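Local coordinates for protein 11S globulin (Wrightia tinctoria, PDB 5WXU) that probably serves as a hexameric seed storage globulin and nutrient reservoir, and binds the plant hormone auxin (indole-3-acetic acid), at residues 62-68 with 82-88; 199-205 with 221-227; 347-353 with 388-394. Residues are numbered along the deposited sequence.

The three contacts, all largely buried, illustrate how a pair of cupin barrels varies its strand pairing. Interactions 1 and 2, with centres about 16 Å apart, touch where T83 OG1 lies 3.1 Å from R199 NH2, and both bind one phosphate, probably from the crystallisation liquor, through H85 and R199. Interaction 3 lies across the chain's centre, in the C-terminal cupin. Interaction 1 is a regular antiparallel pair with an E66-R84 salt bridge and a Y64-V86 CH-pi contact; interaction 2 is a short parallel pair with arginine-aromatic packing and Asn/Gln amide bonds; interaction 3 is mostly loop, held by water-bridged and turn-based hydrogen bonds. Neighbouring subunits touch interactions 2 and 3, but not interaction 1.

Interaction 1 of 3, residues 62-68 with 82-88; sequences AGYSEIW and ATRHVIE. With PO4 (phosphate ion), chain N.
A glycine with backbone angles of 158/-163 opens this antiparallel pair of the N-terminal cupin β-barrel: a CB on G63 would lie 2.1 Å from V86 O. The axes of strands 63-67 and 82-87 approach to 4.6 Å, their N-to-C directions 167° apart. Y64-V86 and E66-R84 are hydrogen-bonded pairs (Y64 N to V86 O 3.0 Å, V86 N to Y64 O 2.8 Å, E66 N to R84 O 2.8 Å, R84 N to E66 O 2.7 Å); G63-I87, S65-H85 and I67-T83 are non-hydrogen-bonded. Outer bonds join E88 N to A62 O (2.8 Å) and W68 N to A82 O (3.0 Å). On the Y64/E66 face, V86 CB lies 3.7 Å from the Y64 ring centroid (Y64 chi1 p), a CH-pi contact. R84 NE and NH2 both meet E66 OE1, at 2.8 and 2.7 Å, in a salt bridge, while W68 CH2 lies over the guanidinium. On the other face S65 OG is hydrogen-bonded to H85 ND1 (2.7 Å), and H85 NE2 donates to phosphate O4 at 3.0 Å.

Interaction 2 of 3, residues 199-205 with 221-227; sequences RYFLGGN and LWNNVFQ. With PO4 (phosphate ion), chain N.
R199 starts a short parallel pairing in the N-terminal cupin sheet, where strand 198-201 also pairs with strand 91-98. The axes of 199-201 and 221-224 approach to 4.8 Å, their N-to-C directions 8° apart, with R199 beside W222, Y200 beside N223 and F201 beside N224. R199 N donates to L221 O (2.8 Å), and R199 O accepts from N223 N (3.1 Å). R199 CD lies 3.9 Å from the W222 six-membered ring centroid, a CH-pi contact; R199 NE donates to a water (2.9 Å) that bonds L221 O (3.1 Å), and NH1 to phosphate O4 (2.9 Å). Y200, on the face opposite R199 and F201, packs CB on V225 CG1 (3.5 Å) and hydrogen-bonds through OH to S370 OG of a neighbouring subunit. F201 N donates to N223 O (2.8 Å) and F201 O accepts from V225 N (2.8 Å); its ring (chi1 m) lies nearly parallel to the W222 five-membered ring but slid aside, centroids 4.5 Å apart. L202 CB meets F226 CE2 at 3.8 Å. G203 (111/178) and G204 (92/163) follow, at angles that would jam a CB against the preceding carbonyl O. G203 N bonds weakly to N224 OD1 (3.3 Å), which also accepts from F226 N (3.0 Å), an Asx turn within the type I turn 224-227. G204 O accepts from N224 ND2 (2.8 Å), and N205 OD1 from Q227 NE2 (3.1 Å); N205 ND2 also bonds S250 O, and Q227 NE2 Q249 O. Backbone bonds thus fix the register, and beyond the strands side-chain amides tie the turns together.

Interaction 3 of 3, residues 347-353 with 388-394; sequences EWNNNAH and IPQNYVY
Only at E347 and Y394 do these segments pair as antiparallel strands: E347 N donates to Y394 O (3.1 Å) and Y394 N to E347 O (2.8 Å). E347 (chi1 p) sets CG over the Y394 ring, 4.2 Å from its centroid. The two segments then part, and water 3 fills the gap, accepting from N349 N (2.8 Å) and donating to Y392 O (2.7 Å) and P389 O (3.0 Å). P389-Y392 form a type II turn, closed by Y392 N to P389 O at 3.0 Å, with N391 at 79/-6. Its amides are engaged from across: N391 N donates to N349 O (2.9 Å) and Q390 N to H353 ND1 (2.9 Å). Q390 NE2 bonds weakly to N350 O (3.4 Å) and also to E190 O of a neighbouring subunit. N349 OD1 accepts from K409 NZ, with Y394 OH 3.1 Å from that OD1. H353 NE2 and Q390 OE1 are satisfied by Q192 of the same neighbour, W348 NE1 by its G165. The arrangement is that of a C-terminal cupin β-barrel whose strand-end loops dock on a neighbouring 11S globulin subunit.

Interaction 1 of 3, residues 62-68 with 82-88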
loop_
_atom_site.group_PDB
_atom_site.type_symbol
_atom_site.label_atom_id
_atom_site.label_comp_id
_atom_site.label_asym_id
_atom_site.label_seq_id
_atom_site.Cartn_x
_atom_site.Cartn_y
_atom_site.Cartn_z
ATOM N N ALA B 62 -31.013 26.006 -22.269
ATOM C CA ALA B 62 -29.728 26.576 -22.523
ATOM C C ALA B 62 -28.687 25.583 -23.068
ATOM O O ALA B 62 -27.474 25.792 -22.915
ATOM C CB ALA B 62 -29.221 27.275 -21.299
ATOM N N GLY B 63 -29.162 24.591 -23.762
ATOM C CA GLY B 63 -28.302 23.650 -24.432
ATOM C C GLY B 63 -29.044 22.382 -24.684
ATOM O O GLY B 63 -30.263 22.375 -24.592
ATOM N N TYR B 64 -28.308 21.317 -24.970
ATOM C CA TYR B 64 -28.840 20.022 -25.218
ATOM C C TYR B 64 -27.851 18.910 -24.885
ATOM O O TYR B 64 -26.646 19.167 -24.752
ATOM C CB TYR B 64 -29.274 19.830 -26.664
ATOM C CG TYR B 64 -28.221 20.075 -27.713
ATOM C CD1 TYR B 64 -28.045 21.327 -28.291
ATOM C CD2 TYR B 64 -27.446 19.008 -28.174
ATOM C CE1 TYR B 64 -27.048 21.531 -29.273
ATOM C CE2 TYR B 64 -26.510 19.187 -29.148
ATOM C CZ TYR B 64 -26.323 20.444 -29.703
ATOM O OH TYR B 64 -25.377 20.576 -30.687
ATOM N N SER B 65 -28.396 17.714 -24.719
ATOM C CA SER B 65 -27.590 16.525 -24.411
ATOM C C SER B 65 -27.810 15.439 -25.389
ATOM O O SER B 65 -28.923 14.988 -25.539
ATOM C CB SER B 65 -27.932 16.033 -22.996
ATOM O OG SER B 65 -27.739 17.076 -22.036
ATOM N N GLU B 66 -26.751 14.905 -25.989
ATOM C CA GLU B 66 -26.858 13.818 -26.954
ATOM C C GLU B 66 -26.317 12.584 -26.323
ATOM O O GLU B 66 -25.187 12.631 -25.755
ATOM C CB GLU B 66 -26.062 14.124 -28.225
ATOM C CG GLU B 66 -26.436 15.458 -28.860
ATOM C CD GLU B 66 -25.703 15.617 -30.211
ATOM O OE1 GLU B 66 -24.550 16.041 -30.239
ATOM O OE2 GLU B 66 -26.284 15.300 -31.242
ATOM N N ILE B 67 -27.091 11.510 -26.393
ATOM C CA ILE B 67 -26.790 10.245 -25.739
ATOM C C ILE B 67 -26.535 9.158 -26.737
ATOM O O ILE B 67 -27.353 8.939 -27.657
ATOM C CB ILE B 67 -27.918 9.861 -24.789
ATOM C CG1 ILE B 67 -28.136 10.976 -23.796
ATOM C CG2 ILE B 67 -27.629 8.512 -24.133
ATOM C CD1 ILE B 67 -29.409 10.763 -23.010
ATOM N N TRP B 68 -25.409 8.425 -26.580
ATOM C CA TRP B 68 -25.155 7.234 -27.412
ATOM C C TRP B 68 -25.999 6.136 -26.854
ATOM O O TRP B 68 -26.278 6.075 -25.621
ATOM C CB TRP B 68 -23.675 6.816 -27.413
ATOM C CG TRP B 68 -22.776 7.589 -28.376
ATOM C CD1 TRP B 68 -22.362 7.104 -29.521
ATOM C CD2 TRP B 68 -22.266 8.953 -28.294
ATOM N NE1 TRP B 68 -21.618 8.017 -30.188
ATOM C CE2 TRP B 68 -21.523 9.168 -29.461
ATOM C CE3 TRP B 68 -22.329 9.995 -27.330
ATOM C CZ2 TRP B 68 -20.870 10.363 -29.737
ATOM C CZ3 TRP B 68 -21.645 11.176 -27.591
ATOM C CH2 TRP B 68 -20.917 11.353 -28.785
ATOM N N ALA B 82 -21.914 7.080 -22.878
ATOM C CA ALA B 82 -21.320 8.229 -23.479
ATOM C C ALA B 82 -22.394 9.292 -23.782
ATOM O O ALA B 82 -23.506 8.986 -24.274
ATOM C CB ALA B 82 -20.572 7.825 -24.733
ATOM N N THR B 83 -22.096 10.505 -23.372
ATOM C CA THR B 83 -22.958 11.672 -23.556
ATOM C C THR B 83 -22.190 12.860 -24.054
ATOM O O THR B 83 -21.064 13.118 -23.633
ATOM C CB THR B 83 -23.605 12.092 -22.244
ATOM O OG1 THR B 83 -24.148 10.950 -21.598
ATOM C CG2 THR B 83 -24.768 13.105 -22.463
ATOM N N ARG B 84 -22.819 13.634 -24.955
ATOM C CA ARG B 84 -22.219 14.911 -25.446
ATOM C C ARG B 84 -23.116 16.036 -24.974
ATOM O O ARG B 84 -24.258 16.187 -25.484
ATOM C CB ARG B 84 -22.008 14.926 -26.964
ATOM C CG ARG B 84 -21.391 16.188 -27.490
ATOM C CD ARG B 84 -20.812 16.002 -28.892
ATOM N NE ARG B 84 -21.826 15.670 -29.883
ATOM C CZ ARG B 84 -21.688 14.916 -30.983
ATOM N NH1 ARG B 84 -20.553 14.238 -31.303
ATOM N NH2 ARG B 84 -22.759 14.819 -31.826
ATOM N N HIS B 85 -22.636 16.825 -24.021
ATOM C CA HIS B 85 -23.437 17.973 -23.608
ATOM C C HIS B 85 -22.980 19.202 -24.345
ATOM O O HIS B 85 -21.806 19.413 -24.523
ATOM C CB HIS B 85 -23.337 18.228 -22.111
ATOM C CG HIS B 85 -23.868 17.146 -21.251
ATOM N ND1 HIS B 85 -25.220 16.829 -21.133
ATOM C CD2 HIS B 85 -23.209 16.285 -20.407
ATOM C CE1 HIS B 85 -25.361 15.844 -20.254
ATOM N NE2 HIS B 85 -24.153 15.491 -19.804
ATOM N N VAL B 86 -23.948 20.052 -24.758
ATOM C CA VAL B 86 -23.627 21.222 -25.499
ATOM C C VAL B 86 -24.308 22.332 -24.741
ATOM O O VAL B 86 -25.526 22.300 -24.610
ATOM C CB VAL B 86 -24.073 21.117 -26.966
ATOM C CG1 VAL B 86 -23.852 22.465 -27.653
ATOM C CG2 VAL B 86 -23.276 20.022 -27.674
ATOM N N ILE B 87 -23.537 23.223 -24.132
ATOM C CA ILE B 87 -24.055 24.222 -23.227
ATOM C C ILE B 87 -23.905 25.569 -23.929
ATOM O O ILE B 87 -22.812 26.002 -24.155
ATOM C CB ILE B 87 -23.293 24.242 -21.887
ATOM C CG1 ILE B 87 -23.344 22.842 -21.175
ATOM C CG2 ILE B 87 -23.819 25.271 -20.912
ATOM C CD1 ILE B 87 -22.314 22.693 -20.073
ATOM N N GLU B 88 -25.012 26.254 -24.153
ATOM C CA GLU B 88 -24.974 27.605 -24.729
ATOM C C GLU B 88 -24.263 28.614 -23.916
ATOM O O GLU B 88 -24.066 28.466 -22.718
ATOM C CB GLU B 88 -26.403 28.110 -24.971
ATOM C CG GLU B 88 -27.094 27.323 -26.054
ATOM C CD GLU B 88 -28.594 27.661 -26.184
ATOM O OE1 GLU B 88 -29.032 28.776 -25.763
ATOM O OE2 GLU B 88 -29.354 26.787 -26.690
HETATM P P PO4 N . -24.068 14.093 -15.834
HETATM O O1 PO4 N . -25.219 13.911 -14.721
HETATM O O2 PO4 N . -22.976 15.139 -15.683
HETATM O O3 PO4 N . -23.133 12.883 -15.716
HETATM O O4 PO4 N . -24.503 13.914 -17.290
HETATM O O HOH W 1 -24.707 6.002 -23.363
#

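Interaction 2 of 3, residues 199-205 with 221-227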
loop_
_atom_site.group_PDB
_atom_site.type_symbol
_atom_site.label_atom_id
_atom_site.label_comp_id
_atom_site.label_asym_id
_atom_site.label_seq_id
_atom_site.Cartn_x
_atom_site.Cartn_y
_atom_site.Cartn_z
ATOM N N ARG B 199 -28.729 9.655 -13.291
ATOM C CA ARG B 199 -28.382 11.061 -13.174
ATOM C C ARG B 199 -29.318 11.747 -12.237
ATOM O O ARG B 199 -30.479 11.929 -12.546
ATOM C CB ARG B 199 -28.392 11.804 -14.531
ATOM C CG ARG B 199 -27.541 11.098 -15.614
ATOM C CD ARG B 199 -27.633 11.849 -16.952
ATOM N NE ARG B 199 -27.536 10.950 -18.096
ATOM C CZ ARG B 199 -26.640 11.050 -19.067
ATOM N NH1 ARG B 199 -25.677 11.993 -19.060
ATOM N NH2 ARG B 199 -26.696 10.151 -20.045
ATOM N N TYR B 200 -28.785 12.148 -11.085
ATOM C CA TYR B 200 -29.562 12.685 -9.997
ATOM C C TYR B 200 -29.251 14.154 -9.937
ATOM O O TYR B 200 -28.188 14.540 -9.549
ATOM C CB TYR B 200 -29.283 11.949 -8.674
ATOM C CG TYR B 200 -29.968 10.556 -8.587
ATOM C CD1 TYR B 200 -30.688 9.996 -9.680
ATOM C CD2 TYR B 200 -29.957 9.836 -7.446
ATOM C CE1 TYR B 200 -31.268 8.740 -9.601
ATOM C CE2 TYR B 200 -30.503 8.555 -7.364
ATOM C CZ TYR B 200 -31.186 8.005 -8.412
ATOM O OH TYR B 200 -31.818 6.746 -8.286
ATOM N N PHE B 201 -30.262 14.998 -10.200
ATOM C CA PHE B 201 -30.111 16.407 -10.287
ATOM C C PHE B 201 -30.681 17.144 -9.066
ATOM O O PHE B 201 -31.690 16.722 -8.494
ATOM C CB PHE B 201 -30.801 16.912 -11.593
ATOM C CG PHE B 201 -30.033 16.684 -12.837
ATOM C CD1 PHE B 201 -30.202 15.545 -13.523
ATOM C CD2 PHE B 201 -29.100 17.624 -13.324
ATOM C CE1 PHE B 201 -29.495 15.304 -14.677
ATOM C CE2 PHE B 201 -28.360 17.373 -14.444
ATOM C CZ PHE B 201 -28.598 16.216 -15.142
ATOM N N LEU B 202 -29.979 18.166 -8.616
ATOM C CA LEU B 202 -30.428 19.052 -7.496
ATOM C C LEU B 202 -31.131 20.251 -8.132
ATOM O O LEU B 202 -30.573 21.320 -8.307
ATOM C CB LEU B 202 -29.298 19.492 -6.646
ATOM C CG LEU B 202 -28.734 18.363 -5.749
ATOM C CD1 LEU B 202 -28.136 17.188 -6.455
ATOM C CD2 LEU B 202 -27.740 19.000 -4.794
ATOM N N GLY B 203 -32.379 20.018 -8.475
ATOM C CA GLY B 203 -33.082 20.899 -9.354
ATOM C C GLY B 203 -33.402 20.376 -10.699
ATOM O O GLY B 203 -33.035 19.289 -11.131
ATOM N N GLY B 204 -34.102 21.244 -11.465
ATOM C CA GLY B 204 -34.475 20.920 -12.817
ATOM C C GLY B 204 -35.807 20.273 -13.000
ATOM O O GLY B 204 -36.367 19.733 -12.063
ATOM N N ASN B 205 -36.296 20.293 -14.244
ATOM C CA ASN B 205 -37.504 19.595 -14.619
ATOM C C ASN B 205 -37.505 19.425 -16.138
ATOM O O ASN B 205 -36.823 20.196 -16.790
ATOM C CB ASN B 205 -38.652 20.496 -14.198
ATOM C CG ASN B 205 -39.902 19.746 -13.830
ATOM O OD1 ASN B 205 -40.018 18.513 -13.974
ATOM N ND2 ASN B 205 -40.853 20.503 -13.298
ATOM N N LEU B 221 -32.761 7.091 -16.435
ATOM C CA LEU B 221 -32.893 7.343 -15.029
ATOM C C LEU B 221 -32.314 8.715 -14.801
ATOM O O LEU B 221 -31.108 8.859 -14.613
ATOM C CB LEU B 221 -32.169 6.238 -14.254
ATOM C CG LEU B 221 -32.638 4.784 -14.499
ATOM C CD1 LEU B 221 -31.763 3.752 -13.743
ATOM C CD2 LEU B 221 -34.114 4.595 -14.150
ATOM N N TRP B 222 -33.161 9.736 -14.897
ATOM C CA TRP B 222 -32.754 11.102 -14.901
ATOM C C TRP B 222 -33.826 11.864 -14.148
ATOM O O TRP B 222 -34.977 11.876 -14.561
ATOM C CB TRP B 222 -32.603 11.565 -16.366
ATOM C CG TRP B 222 -32.098 12.905 -16.628
ATOM C CD1 TRP B 222 -32.432 14.045 -15.939
ATOM C CD2 TRP B 222 -31.206 13.332 -17.695
ATOM N NE1 TRP B 222 -31.794 15.143 -16.505
ATOM C CE2 TRP B 222 -31.088 14.740 -17.607
ATOM C CE3 TRP B 222 -30.579 12.663 -18.775
ATOM C CZ2 TRP B 222 -30.257 15.489 -18.461
ATOM C CZ3 TRP B 222 -29.755 13.438 -19.683
ATOM C CH2 TRP B 222 -29.605 14.829 -19.494
ATOM N N ASN B 223 -33.490 12.495 -13.049
ATOM C CA ASN B 223 -34.506 12.979 -12.164
ATOM C C ASN B 223 -34.006 14.132 -11.282
ATOM O O ASN B 223 -32.838 14.165 -10.880
ATOM C CB ASN B 223 -34.764 11.759 -11.217
ATOM C CG ASN B 223 -35.911 11.940 -10.276
ATOM O OD1 ASN B 223 -37.011 12.349 -10.701
ATOM N ND2 ASN B 223 -35.695 11.602 -8.964
ATOM N N ASN B 224 -34.888 15.086 -10.973
ATOM C CA ASN B 224 -34.688 16.061 -9.944
ATOM C C ASN B 224 -34.957 15.382 -8.580
ATOM O O ASN B 224 -36.120 15.010 -8.259
ATOM C CB ASN B 224 -35.663 17.254 -10.120
ATOM C CG ASN B 224 -35.578 18.276 -9.018
ATOM O OD1 ASN B 224 -35.002 18.061 -7.958
ATOM N ND2 ASN B 224 -36.202 19.469 -9.259
ATOM N N VAL B 225 -33.915 15.200 -7.784
ATOM C CA VAL B 225 -34.048 14.427 -6.516
ATOM C C VAL B 225 -34.959 14.984 -5.455
ATOM O O VAL B 225 -35.340 14.231 -4.522
ATOM C CB VAL B 225 -32.650 14.143 -5.815
ATOM C CG1 VAL B 225 -31.777 13.386 -6.728
ATOM C CG2 VAL B 225 -31.970 15.320 -5.231
ATOM N N PHE B 226 -35.337 16.273 -5.586
ATOM C CA PHE B 226 -36.220 16.900 -4.641
ATOM C C PHE B 226 -37.678 16.588 -4.941
ATOM O O PHE B 226 -38.486 16.631 -4.038
ATOM C CB PHE B 226 -36.023 18.409 -4.643
ATOM C CG PHE B 226 -34.641 18.854 -4.235
ATOM C CD1 PHE B 226 -34.158 18.546 -2.989
ATOM C CD2 PHE B 226 -33.812 19.553 -5.123
ATOM C CE1 PHE B 226 -32.880 18.914 -2.617
ATOM C CE2 PHE B 226 -32.534 19.919 -4.761
ATOM C CZ PHE B 226 -32.088 19.645 -3.478
ATOM N N GLN B 227 -37.982 16.227 -6.185
ATOM C CA GLN B 227 -39.346 15.892 -6.581
ATOM C C GLN B 227 -40.007 14.747 -5.826
ATOM O O GLN B 227 -41.170 14.871 -5.488
ATOM C CB GLN B 227 -39.439 15.676 -8.114
ATOM C CG GLN B 227 -39.304 17.020 -8.809
ATOM C CD GLN B 227 -39.389 16.968 -10.326
ATOM O OE1 GLN B 227 -39.553 15.913 -10.912
ATOM N NE2 GLN B 227 -39.410 18.159 -10.959
HETATM P P PO4 N . -24.068 14.093 -15.834
HETATM O O1 PO4 N . -25.219 13.911 -14.721
HETATM O O2 PO4 N . -22.976 15.139 -15.683
HETATM O O3 PO4 N . -23.133 12.883 -15.716
HETATM O O4 PO4 N . -24.503 13.914 -17.290
HETATM O O HOH W 2 -29.596 9.139 -17.303
#

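Interaction 3 of 3, residues 347-353 with 388-394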
loop_
_atom_site.group_PDB
_atom_site.type_symbol
_atom_site.label_atom_id
_atom_site.label_comp_id
_atom_site.label_asym_id
_atom_site.label_seq_id
_atom_site.Cartn_x
_atom_site.Cartn_y
_atom_site.Cartn_z
ATOM N N GLU B 347 -1.584 -2.388 -32.826
ATOM C CA GLU B 347 -1.411 -2.740 -31.414
ATOM C C GLU B 347 -2.671 -3.299 -30.841
ATOM O O GLU B 347 -3.652 -3.414 -31.522
ATOM C CB GLU B 347 -0.991 -1.468 -30.569
ATOM C CG GLU B 347 -2.035 -0.348 -30.399
ATOM C CD GLU B 347 -1.467 1.034 -30.038
ATOM O OE1 GLU B 347 -0.225 1.249 -29.958
ATOM O OE2 GLU B 347 -2.315 1.930 -29.820
ATOM N N TRP B 348 -2.608 -3.636 -29.563
ATOM C CA TRP B 348 -3.798 -3.994 -28.800
ATOM C C TRP B 348 -3.624 -3.432 -27.399
ATOM O O TRP B 348 -2.469 -3.221 -26.933
ATOM C CB TRP B 348 -4.032 -5.483 -28.682
ATOM C CG TRP B 348 -3.018 -6.344 -27.909
ATOM C CD1 TRP B 348 -3.050 -6.705 -26.571
ATOM C CD2 TRP B 348 -1.888 -6.996 -28.451
ATOM N NE1 TRP B 348 -1.980 -7.496 -26.281
ATOM C CE2 TRP B 348 -1.259 -7.703 -27.413
ATOM C CE3 TRP B 348 -1.321 -7.026 -29.736
ATOM C CZ2 TRP B 348 -0.106 -8.466 -27.615
ATOM C CZ3 TRP B 348 -0.206 -7.828 -29.963
ATOM C CH2 TRP B 348 0.414 -8.513 -28.888
ATOM N N ASN B 349 -4.742 -3.257 -26.769
ATOM C CA ASN B 349 -4.798 -2.841 -25.358
ATOM C C ASN B 349 -4.726 -4.099 -24.513
ATOM O O ASN B 349 -5.569 -5.022 -24.624
ATOM C CB ASN B 349 -6.101 -2.131 -25.101
ATOM C CG ASN B 349 -6.239 -0.825 -25.862
ATOM O OD1 ASN B 349 -5.341 0.002 -25.861
ATOM N ND2 ASN B 349 -7.377 -0.632 -26.488
ATOM N N ASN B 350 -3.754 -4.161 -23.630
ATOM C CA ASN B 350 -3.587 -5.392 -22.918
ATOM C C ASN B 350 -4.417 -5.449 -21.607
ATOM O O ASN B 350 -4.769 -6.519 -21.222
ATOM C CB ASN B 350 -2.107 -5.751 -22.790
ATOM C CG ASN B 350 -1.288 -4.616 -22.254
ATOM O OD1 ASN B 350 -0.318 -4.148 -22.884
ATOM N ND2 ASN B 350 -1.690 -4.135 -21.079
ATOM N N ASN B 351 -4.825 -4.312 -21.046
ATOM C CA ASN B 351 -5.491 -4.309 -19.752
ATOM C C ASN B 351 -6.700 -3.405 -19.665
ATOM O O ASN B 351 -6.982 -2.882 -18.590
ATOM C CB ASN B 351 -4.454 -3.928 -18.661
ATOM C CG ASN B 351 -3.832 -2.558 -18.849
ATOM O OD1 ASN B 351 -4.118 -1.868 -19.823
ATOM N ND2 ASN B 351 -3.010 -2.120 -17.886
ATOM N N ALA B 352 -7.372 -3.155 -20.793
ATOM C CA ALA B 352 -8.376 -2.121 -20.846
ATOM C C ALA B 352 -9.145 -2.182 -22.130
ATOM O O ALA B 352 -8.606 -2.620 -23.125
ATOM C CB ALA B 352 -7.787 -0.727 -20.655
ATOM N N HIS B 353 -10.370 -1.688 -22.084
ATOM C CA HIS B 353 -11.096 -1.250 -23.298
ATOM C C HIS B 353 -10.764 0.188 -23.634
ATOM O O HIS B 353 -10.423 1.020 -22.748
ATOM C CB HIS B 353 -12.562 -1.363 -23.140
ATOM C CG HIS B 353 -13.011 -2.661 -22.657
ATOM N ND1 HIS B 353 -12.652 -3.842 -23.261
ATOM C CD2 HIS B 353 -13.804 -2.974 -21.608
ATOM C CE1 HIS B 353 -13.233 -4.830 -22.612
ATOM N NE2 HIS B 353 -13.919 -4.330 -21.589
ATOM N N ILE B 388 -12.835 -0.075 -28.946
ATOM C CA ILE B 388 -11.962 -1.180 -29.218
ATOM C C ILE B 388 -11.824 -2.005 -27.922
ATOM O O ILE B 388 -11.144 -1.533 -26.991
ATOM C CB ILE B 388 -10.605 -0.783 -29.735
ATOM C CG1 ILE B 388 -10.759 -0.000 -31.032
ATOM C CG2 ILE B 388 -9.823 -2.022 -30.079
ATOM C CD1 ILE B 388 -9.630 0.861 -31.354
ATOM N N PRO B 389 -12.468 -3.152 -27.852
ATOM C CA PRO B 389 -12.293 -3.996 -26.611
ATOM C C PRO B 389 -10.869 -4.463 -26.402
ATOM O O PRO B 389 -10.078 -4.598 -27.346
ATOM C CB PRO B 389 -13.201 -5.221 -26.857
ATOM C CG PRO B 389 -14.205 -4.733 -27.929
ATOM C CD PRO B 389 -13.365 -3.835 -28.808
ATOM N N GLN B 390 -10.532 -4.672 -25.126
ATOM C CA GLN B 390 -9.333 -5.366 -24.681
ATOM C C GLN B 390 -8.902 -6.500 -25.600
ATOM O O GLN B 390 -9.751 -7.296 -26.023
ATOM C CB GLN B 390 -9.611 -5.915 -23.304
ATOM C CG GLN B 390 -8.490 -6.756 -22.721
ATOM C CD GLN B 390 -8.829 -7.375 -21.343
ATOM O OE1 GLN B 390 -9.955 -7.350 -20.845
ATOM N NE2 GLN B 390 -7.792 -7.940 -20.703
ATOM N N ASN B 391 -7.655 -6.407 -26.032
ATOM C CA ASN B 391 -6.943 -7.406 -26.769
ATOM C C ASN B 391 -7.330 -7.431 -28.253
ATOM O O ASN B 391 -6.691 -8.185 -28.988
ATOM C CB ASN B 391 -7.085 -8.838 -26.200
ATOM C CG ASN B 391 -6.298 -9.071 -24.929
ATOM O OD1 ASN B 391 -5.463 -8.224 -24.471
ATOM N ND2 ASN B 391 -6.514 -10.230 -24.336
ATOM N N TYR B 392 -8.339 -6.658 -28.700
ATOM C CA TYR B 392 -8.585 -6.611 -30.153
ATOM C C TYR B 392 -7.426 -5.827 -30.792
ATOM O O TYR B 392 -6.999 -4.788 -30.299
ATOM C CB TYR B 392 -9.911 -5.889 -30.468
ATOM C CG TYR B 392 -11.142 -6.753 -30.297
ATOM C CD1 TYR B 392 -11.527 -7.266 -29.051
ATOM C CD2 TYR B 392 -12.030 -6.936 -31.362
ATOM C CE1 TYR B 392 -12.664 -8.051 -28.930
ATOM C CE2 TYR B 392 -13.171 -7.676 -31.224
ATOM C CZ TYR B 392 -13.517 -8.194 -30.012
ATOM O OH TYR B 392 -14.657 -8.906 -29.895
ATOM N N VAL B 393 -6.944 -6.303 -31.950
ATOM C CA VAL B 393 -5.850 -5.646 -32.630
ATOM C C VAL B 393 -6.392 -4.510 -33.480
ATOM O O VAL B 393 -7.464 -4.643 -34.090
ATOM C CB VAL B 393 -5.043 -6.637 -33.457
ATOM C CG1 VAL B 393 -3.948 -5.953 -34.249
ATOM C CG2 VAL B 393 -4.387 -7.607 -32.505
ATOM N N TYR B 394 -5.692 -3.394 -33.505
ATOM C CA TYR B 394 -6.156 -2.267 -34.340
ATOM C C TYR B 394 -5.086 -1.433 -34.950
ATOM O O TYR B 394 -4.010 -1.282 -34.372
ATOM C CB TYR B 394 -7.117 -1.355 -33.578
ATOM C CG TYR B 394 -6.561 -0.695 -32.328
ATOM C CD1 TYR B 394 -6.305 -1.436 -31.200
ATOM C CD2 TYR B 394 -6.468 0.668 -32.226
ATOM C CE1 TYR B 394 -5.871 -0.841 -30.050
ATOM C CE2 TYR B 394 -6.015 1.289 -31.065
ATOM C CZ TYR B 394 -5.720 0.512 -29.975
ATOM O OH TYR B 394 -5.295 1.074 -28.783
HETATM O O HOH W 3 -7.278 -3.664 -27.826
#